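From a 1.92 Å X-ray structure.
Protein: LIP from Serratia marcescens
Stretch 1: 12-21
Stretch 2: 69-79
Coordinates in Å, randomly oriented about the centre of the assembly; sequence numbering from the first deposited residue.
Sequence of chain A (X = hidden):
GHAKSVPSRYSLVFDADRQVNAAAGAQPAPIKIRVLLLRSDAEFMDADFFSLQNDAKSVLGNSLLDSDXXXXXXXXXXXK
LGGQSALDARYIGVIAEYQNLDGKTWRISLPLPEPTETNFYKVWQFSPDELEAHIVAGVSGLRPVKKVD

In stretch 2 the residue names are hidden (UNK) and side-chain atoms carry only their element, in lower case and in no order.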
ATOM      1  N   LEU A  12       2.094  -6.353  -4.044  1.00 23.59           N
ATOM      2  CA  LEU A  12       1.435  -5.278  -4.773  1.00 22.66           C
ATOM      3  C   LEU A  12       2.258  -4.986  -5.983  1.00 28.71           C
ATOM      4  O   LEU A  12       3.501  -4.866  -5.897  1.00 28.06           O
ATOM      5  CB  LEU A  12       1.373  -4.025  -3.888  1.00 20.22           C
ATOM      6  CG  LEU A  12       0.606  -4.117  -2.572  1.00 26.85           C
ATOM      7  CD1 LEU A  12       0.580  -2.806  -1.802  1.00 26.08           C
ATOM      8  CD2 LEU A  12      -0.820  -4.540  -2.868  1.00 29.07           C
ATOM      9  N   VAL A  13       1.592  -4.845  -7.126  1.00 21.92           N
ATOM     10  CA  VAL A  13       2.295  -4.520  -8.336  1.00 20.99           C
ATOM     11  C   VAL A  13       1.910  -3.096  -8.747  1.00 25.97           C
ATOM     12  O   VAL A  13       0.724  -2.799  -8.878  1.00 28.34           O
ATOM     13  CB  VAL A  13       1.909  -5.455  -9.489  1.00 23.88           C
ATOM     14  CG1 VAL A  13       2.832  -5.196 -10.671  1.00 27.56           C
ATOM     15  CG2 VAL A  13       1.994  -6.909  -9.076  1.00 31.24           C
ATOM     16  N   PHE A  14       2.897  -2.236  -8.980  1.00 23.70           N
ATOM     17  CA  PHE A  14       2.645  -0.792  -9.150  1.00 22.94           C
ATOM     18  C   PHE A  14       2.950  -0.371 -10.573  1.00 24.27           C
ATOM     19  O   PHE A  14       3.960  -0.797 -11.165  1.00 24.99           O
ATOM     20  CB  PHE A  14       3.469   0.062  -8.154  1.00 18.62           C
ATOM     21  CG  PHE A  14       2.991  -0.013  -6.748  1.00 22.71           C
ATOM     22  CD1 PHE A  14       3.398  -1.055  -5.895  1.00 20.46           C
ATOM     23  CD2 PHE A  14       2.117   0.957  -6.255  1.00 23.40           C
ATOM     24  CE1 PHE A  14       2.943  -1.128  -4.597  1.00 22.89           C
ATOM     25  CE2 PHE A  14       1.653   0.886  -4.948  1.00 22.58           C
ATOM     26  CZ  PHE A  14       2.080  -0.142  -4.109  1.00 22.83           C
ATOM     27  N   ASP A  15       2.020   0.410 -11.125  1.00 22.91           N
ATOM     28  CA  ASP A  15       2.212   1.211 -12.329  1.00 26.68           C
ATOM     29  C   ASP A  15       2.119   2.690 -11.905  1.00 24.40           C
ATOM     30  O   ASP A  15       1.307   3.030 -11.036  1.00 26.28           O
ATOM     31  CB  ASP A  15       1.068   0.957 -13.345  1.00 29.06           C
ATOM     32  CG  ASP A  15       1.164  -0.394 -14.045  1.00 43.13           C
ATOM     33  OD1 ASP A  15       2.035  -1.226 -13.700  1.00 39.19           O
ATOM     34  OD2 ASP A  15       0.359  -0.615 -14.976  1.00 48.47           O
ATOM     35  N   ALA A  16       2.918   3.548 -12.537  1.00 26.25           N
ATOM     36  CA  ALA A  16       2.828   4.998 -12.341  1.00 27.64           C
ATOM     37  C   ALA A  16       2.569   5.668 -13.690  1.00 27.30           C
ATOM     38  O   ALA A  16       3.233   5.350 -14.679  1.00 30.19           O
ATOM     39  CB  ALA A  16       4.102   5.552 -11.720  1.00 25.44           C
ATOM     40  N   ASP A  17       1.590   6.564 -13.726  1.00 28.93           N
ATOM     41  CA  ASP A  17       1.333   7.394 -14.920  1.00 29.22           C
ATOM     42  C   ASP A  17       2.588   8.126 -15.346  1.00 32.39           C
ATOM     43  O   ASP A  17       3.361   8.617 -14.517  1.00 30.71           O
ATOM     44  CB  ASP A  17       0.220   8.404 -14.635  1.00 29.22           C
ATOM     45  CG  ASP A  17      -1.164   7.768 -14.607  1.00 50.70           C
ATOM     46  OD1 ASP A  17      -1.298   6.557 -14.924  1.00 49.45           O
ATOM     47  OD2 ASP A  17      -2.136   8.489 -14.279  1.00 53.48           O
ATOM     48  N   ARG A  18       2.792   8.229 -16.650  1.00 35.14           N
ATOM     49  CA  ARG A  18       3.829   9.106 -17.193  1.00 38.78           C
ATOM     50  C   ARG A  18       3.855  10.526 -16.610  1.00 29.13           C
ATOM     51  O   ARG A  18       4.914  11.141 -16.516  1.00 32.86           O
ATOM     52  CB  ARG A  18       3.717   9.170 -18.719  1.00 42.25           C
ATOM     53  CG  ARG A  18       4.398   8.003 -19.417  1.00 53.51           C
ATOM     54  CD  ARG A  18       4.554   8.243 -20.914  1.00 65.40           C
ATOM     55  NE  ARG A  18       5.793   8.951 -21.254  1.00 70.91           N
ATOM     56  CZ  ARG A  18       5.866  10.228 -21.625  1.00 77.86           C
ATOM     57  NH1 ARG A  18       4.764  10.972 -21.715  1.00 74.75           N
ATOM     58  NH2 ARG A  18       7.047  10.767 -21.912  1.00 78.44           N
ATOM     59  N   GLN A  19       2.697  11.036 -16.220  1.00 33.75           N
ATOM     60  CA  GLN A  19       2.590  12.404 -15.715  1.00 42.21           C
ATOM     61  C   GLN A  19       2.488  12.498 -14.205  1.00 37.60           C
ATOM     62  O   GLN A  19       2.139  13.557 -13.680  1.00 38.33           O
ATOM     63  CB  GLN A  19       1.378  13.124 -16.316  1.00 43.11           C
ATOM     64  CG  GLN A  19       1.407  13.322 -17.830  1.00 59.40           C
ATOM     65  CD  GLN A  19       2.738  13.836 -18.352  1.00 54.79           C
ATOM     66  OE1 GLN A  19       3.313  14.793 -17.823  1.00 59.41           O
ATOM     67  NE2 GLN A  19       3.229  13.202 -19.409  1.00 69.10           N
ATOM     68  N   VAL A  20       2.747  11.394 -13.506  1.00 29.22           N
ATOM     69  CA  VAL A  20       2.530  11.375 -12.067  1.00 30.35           C
ATOM     70  C   VAL A  20       3.498  12.388 -11.440  1.00 22.67           C
ATOM     71  O   VAL A  20       4.663  12.539 -11.871  1.00 29.79           O
ATOM     72  CB  VAL A  20       2.731   9.948 -11.457  1.00 24.44           C
ATOM     73  CG1 VAL A  20       4.209   9.639 -11.291  1.00 31.76           C
ATOM     74  CG2 VAL A  20       1.967   9.788 -10.137  1.00 29.80           C
ATOM     75  N   ASN A  21       2.977  13.115 -10.463  1.00 32.11           N
ATOM     76  CA  ASN A  21       3.811  13.829  -9.525  1.00 30.90           C
ATOM     77  C   ASN A  21       4.653  14.904 -10.172  1.00 31.51           C
ATOM     78  O   ASN A  21       5.858  15.002  -9.921  1.00 32.85           O
ATOM     79  CB  ASN A  21       4.726  12.839  -8.811  1.00 28.97           C
ATOM     80  CG  ASN A  21       5.398  13.445  -7.600  1.00 24.66           C
ATOM     81  OD1 ASN A  21       4.779  14.215  -6.862  1.00 26.23           O
ATOM     82  ND2 ASN A  21       6.643  13.044  -7.359  1.00 22.92           N
ATOM     83  N   UNK A  69       9.275   0.340   1.718  1.00 20.04           N
ATOM     84  CA  UNK A  69       9.188   1.520   0.835  1.00 18.63           C
ATOM     85  C   UNK A  69      10.065   1.306  -0.373  1.00 21.51           C
ATOM     86  O   UNK A  69      11.004   0.458  -0.375  1.00 22.08           O
ATOM     87  c   UNK A  69       9.560   2.832   1.561  1.00 19.44           C
ATOM     88  c   UNK A  69      11.297   4.247   2.741  1.00 28.97           C
ATOM     89  n   UNK A  69      10.630   4.544   3.857  1.00 26.20           N
ATOM     90  c   UNK A  69      10.994   2.920   2.077  1.00 26.16           C
ATOM     91  o   UNK A  69      12.082   5.023   2.222  1.00 42.13           O
ATOM     92  N   UNK A  70       9.764   2.073  -1.403  1.00 20.42           N
ATOM     93  CA  UNK A  70      10.531   2.089  -2.639  1.00 20.96           C
ATOM     94  C   UNK A  70      10.133   3.361  -3.360  1.00 21.48           C
ATOM     95  O   UNK A  70       9.241   4.079  -2.892  1.00 22.08           O
ATOM     96  c   UNK A  70      10.216   0.844  -3.475  1.00 23.76           C
ATOM     97  c   UNK A  70       8.362   1.227  -5.141  1.00 27.42           C
ATOM     98  c   UNK A  70       7.054   1.113  -5.565  1.00 31.56           C
ATOM     99  c   UNK A  70       6.472   0.078  -3.486  1.00 34.57           C
ATOM    100  c   UNK A  70       6.104   0.547  -4.735  1.00 31.13           C
ATOM    101  c   UNK A  70       7.798   0.179  -3.073  1.00 28.00           C
ATOM    102  c   UNK A  70       8.760   0.741  -3.905  1.00 26.95           C
ATOM    103  N   UNK A  71      10.847   3.674  -4.439  1.00 22.31           N
ATOM    104  CA  UNK A  71      10.485   4.751  -5.363  1.00 26.47           C
ATOM    105  C   UNK A  71       9.956   4.200  -6.682  1.00 20.58           C
ATOM    106  O   UNK A  71      10.446   3.179  -7.201  1.00 28.70           O
ATOM    107  c   UNK A  71      11.851   8.837  -3.684  1.00 24.15           C
ATOM    108  c   UNK A  71      12.859   6.264  -3.579  1.00 30.03           C
ATOM    109  c   UNK A  71      12.026   6.624  -4.635  1.00 28.49           C
ATOM    110  c   UNK A  71      13.185   7.180  -2.584  1.00 35.00           C
ATOM    111  c   UNK A  71      12.679   8.471  -2.640  1.00 29.27           C
ATOM    112  c   UNK A  71      11.516   7.919  -4.676  1.00 23.23           C
ATOM    113  c   UNK A  71      11.683   5.633  -5.697  1.00 25.15           C
ATOM    114  N   UNK A  72       9.002   4.933  -7.255  1.00 29.31           N
ATOM    115  CA  UNK A  72       8.367   4.538  -8.488  1.00 22.72           C
ATOM    116  C   UNK A  72       8.670   5.686  -9.466  1.00 22.89           C
ATOM    117  O   UNK A  72       8.435   6.852  -9.137  1.00 23.96           O
ATOM    118  c   UNK A  72       5.845   3.737  -9.066  1.00 29.79           C
ATOM    119  c   UNK A  72       4.543   3.727  -8.276  1.00 23.92           C
ATOM    120  c   UNK A  72       6.874   4.399  -8.178  1.00 32.27           C
ATOM    121  c   UNK A  72       6.290   2.340  -9.472  1.00 31.25           C
ATOM    122  N   UNK A  73       9.234   5.357 -10.622  1.00 23.46           N
ATOM    123  CA  UNK A  73       9.514   6.313 -11.725  1.00 30.02           C
ATOM    124  C   UNK A  73       8.252   6.600 -12.567  1.00 26.98           C
ATOM    125  O   UNK A  73       7.514   5.675 -12.896  1.00 30.15           O
ATOM    126  c   UNK A  73      10.582   5.725 -12.656  1.00 30.92           C
ATOM    127  o   UNK A  73      11.684   5.288 -11.857  1.00 35.15           O
ATOM    128  c   UNK A  73      11.073   6.753 -13.716  1.00 24.65           C
ATOM    129  N   UNK A  74       8.005   7.871 -12.932  1.00 30.09           N
ATOM    130  CA  UNK A  74       6.881   8.151 -13.823  1.00 29.86           C
ATOM    131  C   UNK A  74       6.940   7.247 -15.055  1.00 26.24           C
ATOM    132  O   UNK A  74       7.998   7.058 -15.629  1.00 30.28           O
ATOM    133  c   UNK A  74       7.805  10.189 -13.035  1.00 34.05           C
ATOM    134  c   UNK A  74       7.126   9.604 -14.235  1.00 34.04           C
ATOM    135  c   UNK A  74       8.711   9.103 -12.546  1.00 29.64           C
ATOM    136  N   UNK A  75       5.819   6.659 -15.416  1.00 25.00           N
ATOM    137  CA  UNK A  75       5.777   5.783 -16.593  1.00 27.08           C
ATOM    138  C   UNK A  75       6.114   4.331 -16.321  1.00 29.13           C
ATOM    139  O   UNK A  75       5.831   3.473 -17.155  1.00 34.53           O
ATOM    140  N   UNK A  76       6.684   4.033 -15.152  1.00 32.18           N
ATOM    141  CA  UNK A  76       7.096   2.656 -14.832  1.00 29.67           C
ATOM    142  C   UNK A  76       5.882   1.731 -14.666  1.00 25.26           C
ATOM    143  O   UNK A  76       4.885   2.112 -14.080  1.00 24.46           O
ATOM    144  c   UNK A  76       7.956   2.660 -13.572  1.00 36.04           C
ATOM    145  n   UNK A  76      11.033   1.057 -12.480  1.00 47.16           N
ATOM    146  c   UNK A  76       8.800   1.422 -13.332  1.00 42.75           C
ATOM    147  c   UNK A  76       9.862   1.637 -12.261  1.00 37.77           C
ATOM    148  o   UNK A  76       9.636   2.328 -11.250  1.00 34.91           O
ATOM    149  N   UNK A  77       5.967   0.510 -15.198  1.00 33.46           N
ATOM    150  CA  UNK A  77       4.896  -0.474 -15.049  1.00 28.06           C
ATOM    151  C   UNK A  77       5.402  -1.767 -14.403  1.00 24.77           C
ATOM    152  O   UNK A  77       6.529  -2.191 -14.660  1.00 31.03           O
ATOM    153  c   UNK A  77       4.253  -0.888 -16.394  1.00 31.02           C
ATOM    154  o   UNK A  77       5.280  -1.078 -17.371  1.00 41.04           O
ATOM    155  c   UNK A  77       3.284   0.177 -16.882  1.00 34.07           C
ATOM    156  N   UNK A  78       4.536  -2.403 -13.620  1.00 27.25           N
ATOM    157  CA  UNK A  78       4.815  -3.748 -13.079  1.00 29.14           C
ATOM    158  C   UNK A  78       5.863  -3.858 -11.998  1.00 29.36           C
ATOM    159  O   UNK A  78       6.514  -4.904 -11.846  1.00 31.88           O
ATOM    160  N   UNK A  79       6.033  -2.795 -11.221  1.00 26.89           N
ATOM    161  CA  UNK A  79       7.028  -2.828 -10.170  1.00 24.81           C
ATOM    162  C   UNK A  79       6.379  -3.490  -8.966  1.00 28.46           C
ATOM    163  O   UNK A  79       5.326  -3.026  -8.499  1.00 24.79           O
ATOM    164  c   UNK A  79       8.438  -1.330  -8.655  1.00 31.26           C
ATOM    165  c   UNK A  79       9.141   0.002  -8.607  1.00 36.20           C
ATOM    166  n   UNK A  79      11.387   1.079  -8.898  1.00 44.01           N
ATOM    167  c   UNK A  79      10.649  -0.198  -8.744  1.00 41.53           C
ATOM    168  c   UNK A  79       7.501  -1.411  -9.848  1.00 30.28           C
TER
HETATM  169  O   HOH W   1       2.743   3.148 -16.628  1.00 52.94           O

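Position 69 has three side-chain carbons, the third carrying one oxygen and one nitrogen. That is a glutamine, Q69. It makes no contact with stretch 1.

Position 70 has one carbon and then a ring of six carbons, with no oxygen. The ring turns its edge to the face of the F14 ring. The centroids lie 5.1 Å apart and the planes meet at 62°. The residue is phenylalanine, F70. Its CZ sits 3.4 Å from F14 CD1.

Position 71 has the same atoms, one carbon and a six-carbon ring. It is F71. Its ring is exposed and does not reach stretch 1.

Position 72 has four carbons, forked at the second. They pack against F14 and A16. The fork and the count give leucine, L72. L72 CG is 3.7 Å from A16 CB, and L72 CD2 is 3.8 Å from F14 CB.

Position 73 has one carbon that carries an oxygen and a carbon. It is a threonine, T73. Its side chain points away, but T73 O lies 3.6 Å from A16 CB.

Position 74 has three carbons that close a ring onto the backbone nitrogen. Only proline does this: P74. P74 CG is 4.0 Å from V20 CG1, and P74 CB is 3.5 Å from R18 O.

Position 75 has no side-chain atoms, so it is glycine, G75. Phi is 88° and psi is -14°, where a CB would jam against the carbonyl oxygen of P74. It would also come within 3.4 Å of R18 CG. This is the third residue of a type II turn from T73 to position 76.

Position 76 has three carbons, the third carrying one oxygen and one nitrogen. It is Q76. Its side chain turns back on its own stretch: T73 N donates to Q76 OE1 at 3.1 Å.

Position 77 has one carbon carrying an oxygen and a carbon. It is T77. T77 CB lies 3.5 Å from D15 OD1.

Position 78 has no side-chain atoms. It is G78, with a positive phi of 72° that favours glycine. V13 CG1 approaches G78 CA to 3.4 Å.

Position 79 has four carbons in a row ending in nitrogen. It is lysine, K79. Its CA-to-CB bond points to the same face of the sheet as that of F14. K79 CB lies 3.8 Å from F14 O. The end of the side chain leads off from stretch 1, and K79 NZ donates to F71 O at 2.9 Å.

The contact rests on backbone pairing beside a small apolar cluster. F14 and K79 form an antiparallel bridge: F14 N donates to K79 O at 2.6 Å, and K79 N donates to F14 O at 2.9 Å. A16 N donates to Q76 O at 2.9 Å. D15 adds a side-chain acceptor, with G78 N to D15 OD1 at 2.8 Å. At the turn, G75 N makes two weak bonds, to A16 O at 3.0 Å and to D17 O at 3.3 Å. F14 and A16 meet L72, F14 also meets F70, and V20 rests on P74.

Stretch 2 (69-79) QFFLTPGQTGK
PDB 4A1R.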